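Local structure of leucyl-trna synthetase (Plasmodium falciparum, 5FOC) at residues 24-27 / 28-31; 140-143 / 144-147. The protein probably attaches leucine to its tRNA at the expense of ATP and clears mischarged tRNA by deacylation, this chain being its editing domain. The protein carries 2 engineered substitutions. All blocks are in the same frame, centred on the assembly; numbering follows the deposited sequence.

Contact 1: 24-27 / 28-31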
loop_
_atom_site.group_PDB
_atom_site.type_symbol
_atom_site.label_atom_id
_atom_site.label_comp_id
_atom_site.label_asym_id
_atom_site.label_seq_id
_atom_site.Cartn_x
_atom_site.Cartn_y
_atom_site.Cartn_z
ATOM N N ILE A 24 4.542 15.135 -8.585
ATOM C CA ILE A 24 3.531 14.243 -9.161
ATOM C C ILE A 24 2.117 14.824 -8.963
ATOM O O ILE A 24 1.356 14.924 -9.930
ATOM C CB ILE A 24 3.644 12.798 -8.600
ATOM C CG1 ILE A 24 4.959 12.118 -9.009
ATOM C CG2 ILE A 24 2.436 11.942 -9.046
ATOM C CD1 ILE A 24 5.303 10.879 -8.191
ATOM N N PHE A 25 1.848 15.304 -7.760
ATOM C CA PHE A 25 0.567 15.906 -7.386
ATOM C C PHE A 25 0.245 17.094 -8.283
ATOM O O PHE A 25 -0.828 17.199 -8.888
ATOM C CB PHE A 25 0.559 16.218 -5.885
ATOM C CG PHE A 25 -0.696 16.867 -5.360
ATOM C CD1 PHE A 25 -1.005 18.194 -5.571
ATOM C CD2 PHE A 25 -1.647 16.071 -4.689
ATOM C CE1 PHE A 25 -2.165 18.787 -5.087
ATOM C CE2 PHE A 25 -2.790 16.669 -4.207
ATOM C CZ PHE A 25 -3.096 17.968 -4.430
ATOM N N MET A 26 1.180 18.061 -8.392
ATOM C CA MET A 26 0.908 19.244 -9.176
ATOM C C MET A 26 0.869 18.957 -10.673
ATOM O O MET A 26 0.138 19.617 -11.403
ATOM C CB MET A 26 1.960 20.364 -8.852
ATOM C CG MET A 26 1.826 20.870 -7.426
ATOM S SD MET A 26 0.159 21.424 -6.952
ATOM C CE MET A 26 -0.293 22.525 -8.287
ATOM N N ASN A 27 1.642 17.971 -11.132
ATOM C CA ASN A 27 1.548 17.542 -12.530
ATOM C C ASN A 27 0.112 17.067 -12.854
ATOM O O ASN A 27 -0.451 17.427 -13.893
ATOM C CB ASN A 27 2.550 16.410 -12.860
ATOM C CG ASN A 27 3.980 16.910 -12.985
ATOM O OD1 ASN A 27 4.207 18.095 -13.183
ATOM N ND2 ASN A 27 4.952 16.001 -12.859
ATOM N N SER A 28 -0.469 16.333 -11.904
ATOM C CA SER A 28 -1.867 15.825 -12.032
ATOM C C SER A 28 -2.903 16.927 -11.989
ATOM O O SER A 28 -3.859 16.919 -12.797
ATOM C CB SER A 28 -2.131 14.762 -10.973
ATOM O OG SER A 28 -1.287 13.666 -11.252
ATOM N N ILE A 29 -2.716 17.899 -11.088
ATOM C CA ILE A 29 -3.605 19.047 -11.042
ATOM C C ILE A 29 -3.566 19.720 -12.406
ATOM O O ILE A 29 -4.568 20.041 -13.000
ATOM C CB ILE A 29 -3.216 20.070 -9.944
ATOM C CG1 ILE A 29 -3.362 19.487 -8.534
ATOM C CG2 ILE A 29 -4.011 21.359 -10.035
ATOM C CD1 ILE A 29 -4.760 18.973 -8.188
ATOM N N ARG A 30 -2.365 20.033 -12.891
ATOM C CA ARG A 30 -2.284 20.713 -14.152
ATOM C C ARG A 30 -2.906 19.957 -15.321
ATOM O O ARG A 30 -3.592 20.562 -16.125
ATOM C CB ARG A 30 -0.833 21.061 -14.492
ATOM C CG ARG A 30 -0.407 22.449 -14.042
ATOM C CD ARG A 30 0.999 22.891 -14.520
ATOM N NE ARG A 30 2.020 21.917 -14.229
ATOM C CZ ARG A 30 2.749 21.854 -13.130
ATOM N NH1 ARG A 30 2.650 22.772 -12.166
ATOM N NH2 ARG A 30 3.628 20.854 -13.022
ATOM N N SER A 31 -2.634 18.653 -15.415
ATOM C CA SER A 31 -3.240 17.785 -16.453
ATOM C C SER A 31 -4.742 17.817 -16.430
ATOM O O SER A 31 -5.397 17.864 -17.482
ATOM C CB SER A 31 -2.816 16.334 -16.285
ATOM O OG SER A 31 -1.424 16.219 -16.367
HETATM O O HOH W 1 1.007 13.134 -12.250
#
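Arg30 reaches back along its helix to Asn27 and Met26 because its side chain runs extended at chi2 and then bends at chi3 (-51°), which turns the guanidinium over the preceding turn. Asn27 has CG set beside its own backbone N (chi1 -75°); its amide leans toward the start of the helix, and the arginine comes back to it, OD1 standing 2.8 Å from Arg30 NH2, near the guanidinium plane. This hydrogen bond is weak, being strongly bent, and the amide and guanidinium planes lie 71° apart. The carbonyl oxygen Met26 O lies over the centre of one guanidinium face, 3.9 Å from its plane, while also accepting the backbone N-H of Arg30. The long charged chain of Arg30 and the short amide of Asn27 both suit the exposed flank of the helix.

On the buried side the partners are apolar. Phe25 sends its ring out from the helix, where CE1 meets Ile29 CG1 at 3.7 Å obliquely; the sulfur of Met26 lies in the plane of the same ring at its edge. Met26, folded at chi2 and chi3, brings its CE to 4.2 Å from Ile29 CB. Phe115 meets the Phe25 ring from outside, and Trp110 and Phe95 pack on Ile29, which suits large hydrophobic residues here.

At Ser28, a short polar side chain allows a water to join OG, at 2.6 Å, to Ile24 O, at 3.0 Å; that carbonyl also takes the N-H of Ser28. Successive i to i+4 backbone bonds, including Ser31 N to Asn27 O at 2.9 Å, mark a regular amphipathic alpha-helix, polar on one flank and packed on the other against Trp110, Phe115 and strand 216-219 of the editing domain.

Contact 2: 140-143 / 144-147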
loop_
_atom_site.group_PDB
_atom_site.type_symbol
_atom_site.label_atom_id
_atom_site.label_comp_id
_atom_site.label_asym_id
_atom_site.label_seq_id
_atom_site.Cartn_x
_atom_site.Cartn_y
_atom_site.Cartn_z
ATOM N N PHE A 140 3.249 -2.713 -3.824
ATOM C CA PHE A 140 2.597 -2.893 -5.096
ATOM C C PHE A 140 1.322 -2.054 -5.248
ATOM O O PHE A 140 0.564 -1.849 -4.265
ATOM C CB PHE A 140 2.152 -4.339 -5.336
ATOM C CG PHE A 140 3.235 -5.348 -5.513
ATOM C CD1 PHE A 140 4.179 -5.242 -6.549
ATOM C CD2 PHE A 140 3.240 -6.508 -4.727
ATOM C CE1 PHE A 140 5.125 -6.272 -6.745
ATOM C CE2 PHE A 140 4.158 -7.507 -4.922
ATOM C CZ PHE A 140 5.128 -7.380 -5.923
ATOM N N ILE A 141 1.143 -1.569 -6.471
ATOM C CA ILE A 141 -0.004 -0.753 -6.873
ATOM C C ILE A 141 -0.462 -1.178 -8.248
ATOM O O ILE A 141 0.307 -1.747 -9.016
ATOM C CB ILE A 141 0.357 0.752 -6.826
ATOM C CG1 ILE A 141 -0.855 1.637 -6.752
ATOM C CG2 ILE A 141 1.229 1.153 -8.001
ATOM C CD1 ILE A 141 -0.567 3.085 -6.367
ATOM N N ASN A 142 -1.760 -1.002 -8.540
ATOM C CA ASN A 142 -2.210 -1.314 -9.875
ATOM C C ASN A 142 -1.932 -0.140 -10.792
ATOM O O ASN A 142 -2.513 0.900 -10.587
ATOM C CB ASN A 142 -3.698 -1.690 -9.876
ATOM C CG ASN A 142 -4.176 -2.206 -11.217
ATOM O OD1 ASN A 142 -3.767 -1.766 -12.276
ATOM N ND2 ASN A 142 -5.078 -3.174 -11.166
ATOM N N PRO A 143 -1.011 -0.296 -11.772
ATOM C CA PRO A 143 -0.569 0.877 -12.561
ATOM C C PRO A 143 -1.660 1.454 -13.488
ATOM O O PRO A 143 -1.626 2.618 -13.859
ATOM C CB PRO A 143 0.596 0.297 -13.377
ATOM C CG PRO A 143 0.249 -1.154 -13.548
ATOM C CD PRO A 143 -0.371 -1.536 -12.247
ATOM N N ASN A 144 -2.678 0.648 -13.796
ATOM C CA ASN A 144 -3.690 0.999 -14.764
ATOM C C ASN A 144 -4.946 1.624 -14.174
ATOM O O ASN A 144 -5.873 1.942 -14.921
ATOM C CB ASN A 144 -4.032 -0.284 -15.555
ATOM C CG ASN A 144 -2.850 -0.742 -16.405
ATOM O OD1 ASN A 144 -2.173 0.081 -16.985
ATOM N ND2 ASN A 144 -2.594 -2.025 -16.463
ATOM N N GLU A 145 -5.000 1.755 -12.849
ATOM C CA GLU A 145 -6.204 2.212 -12.142
ATOM C C GLU A 145 -5.905 3.506 -11.402
ATOM O O GLU A 145 -4.739 3.791 -11.025
ATOM C CB GLU A 145 -6.669 1.143 -11.154
ATOM C CG GLU A 145 -6.950 -0.208 -11.811
ATOM C CD GLU A 145 -8.183 -0.259 -12.684
ATOM O OE1 GLU A 145 -9.024 0.652 -12.666
ATOM O OE2 GLU A 145 -8.307 -1.257 -13.417
ATOM N N TYR A 146 -6.944 4.283 -11.202
ATOM C CA TYR A 146 -6.905 5.493 -10.423
ATOM C C TYR A 146 -6.842 5.276 -8.915
ATOM O O TYR A 146 -7.513 4.432 -8.339
ATOM C CB TYR A 146 -8.112 6.353 -10.737
ATOM C CG TYR A 146 -8.042 7.040 -12.063
ATOM C CD1 TYR A 146 -7.146 8.083 -12.255
ATOM C CD2 TYR A 146 -8.886 6.716 -13.108
ATOM C CE1 TYR A 146 -7.066 8.729 -13.469
ATOM C CE2 TYR A 146 -8.833 7.374 -14.325
ATOM C CZ TYR A 146 -7.904 8.406 -14.478
ATOM O OH TYR A 146 -7.864 9.055 -15.667
ATOM N N TYR A 147 -6.022 6.079 -8.257
ATOM C CA TYR A 147 -5.996 6.128 -6.807
ATOM C C TYR A 147 -6.392 7.509 -6.344
ATOM O O TYR A 147 -6.089 8.510 -7.014
ATOM C CB TYR A 147 -4.640 5.667 -6.240
ATOM C CG TYR A 147 -4.432 4.193 -6.440
ATOM C CD1 TYR A 147 -4.000 3.689 -7.664
ATOM C CD2 TYR A 147 -4.774 3.276 -5.431
ATOM C CE1 TYR A 147 -3.848 2.331 -7.867
ATOM C CE2 TYR A 147 -4.579 1.932 -5.615
ATOM C CZ TYR A 147 -4.158 1.447 -6.832
ATOM O OH TYR A 147 -4.029 0.092 -7.039
HETATM O O HOH W 2 -6.747 -3.577 -13.569
#
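The backbone N-H of Asn142 donates to Tyr147 OH at 2.9 Å, along a nearly straight path (160°), and the same hydroxyl is also hydrogen-bonded to the carbonyl oxygen of Gly253. A tyrosine suits this buried place because it spans the bend with a ring and still offers a polar end to two backbone groups. Asn142 turns its amide over the bend, CG anti to the backbone N (chi1 -172°), and OD1 accepts the N-H of Asn144 at 3.1 Å, which makes an Asx turn. The other end of the amide, ND2, is held by Ile246 O and by a water that donates in turn to Glu145 OE2 at 2.8 Å.

The chain bends through a type I beta turn from Asn142 to Glu145. Its closing bond, Glu145 N to Asn142 O, is weak at 3.5 Å. Pro143 occupies the second position, where its ring already fixes phi near the value the turn needs. Glu145 CG, set beside the backbone N, lies 3.5 Å from Asn142 CG; beyond the bend at chi2 the carboxylate stands almost perpendicular to the amide.

Inside the bend, Ile141 covers one face of the Tyr147 ring: CD1 makes a CH-pi contact 3.8 Å from the ring centroid, and CG1 presses to 3.3 Å from CE1, a tight approach. The carbonyl oxygen of Asn142 lies in plane at the ring's edge.

Strand 138-141 thus hands over to strand 146-152, with Ile141 also packed on Ile240 of strand 238-242, Tyr147 on Ile254 of strand 254-257, and Pro143 bonded through its backbone to Glu221.

In the fold
Contact 1 comes first along the chain, within helix 18-35, and contact 2 follows at the turn between strands 138-141 and 146-152. Their centres are 16 Å apart and their nearest atoms about 8 Å, so they do not touch. Contact 2 lies within the large mixed sheet, about 10 Å from the centre of the chain, whereas contact 1 lies about 21 Å out, on a helix entered just after strand 7-15 of that sheet. Strand 216-219 links them: it pairs with strand 146-152 and carries Asn216 and Ile218, on which Ser28 packs. The helix is therefore outer packing on the same sheet of the editing domain, two of whose strands contact 2 connects.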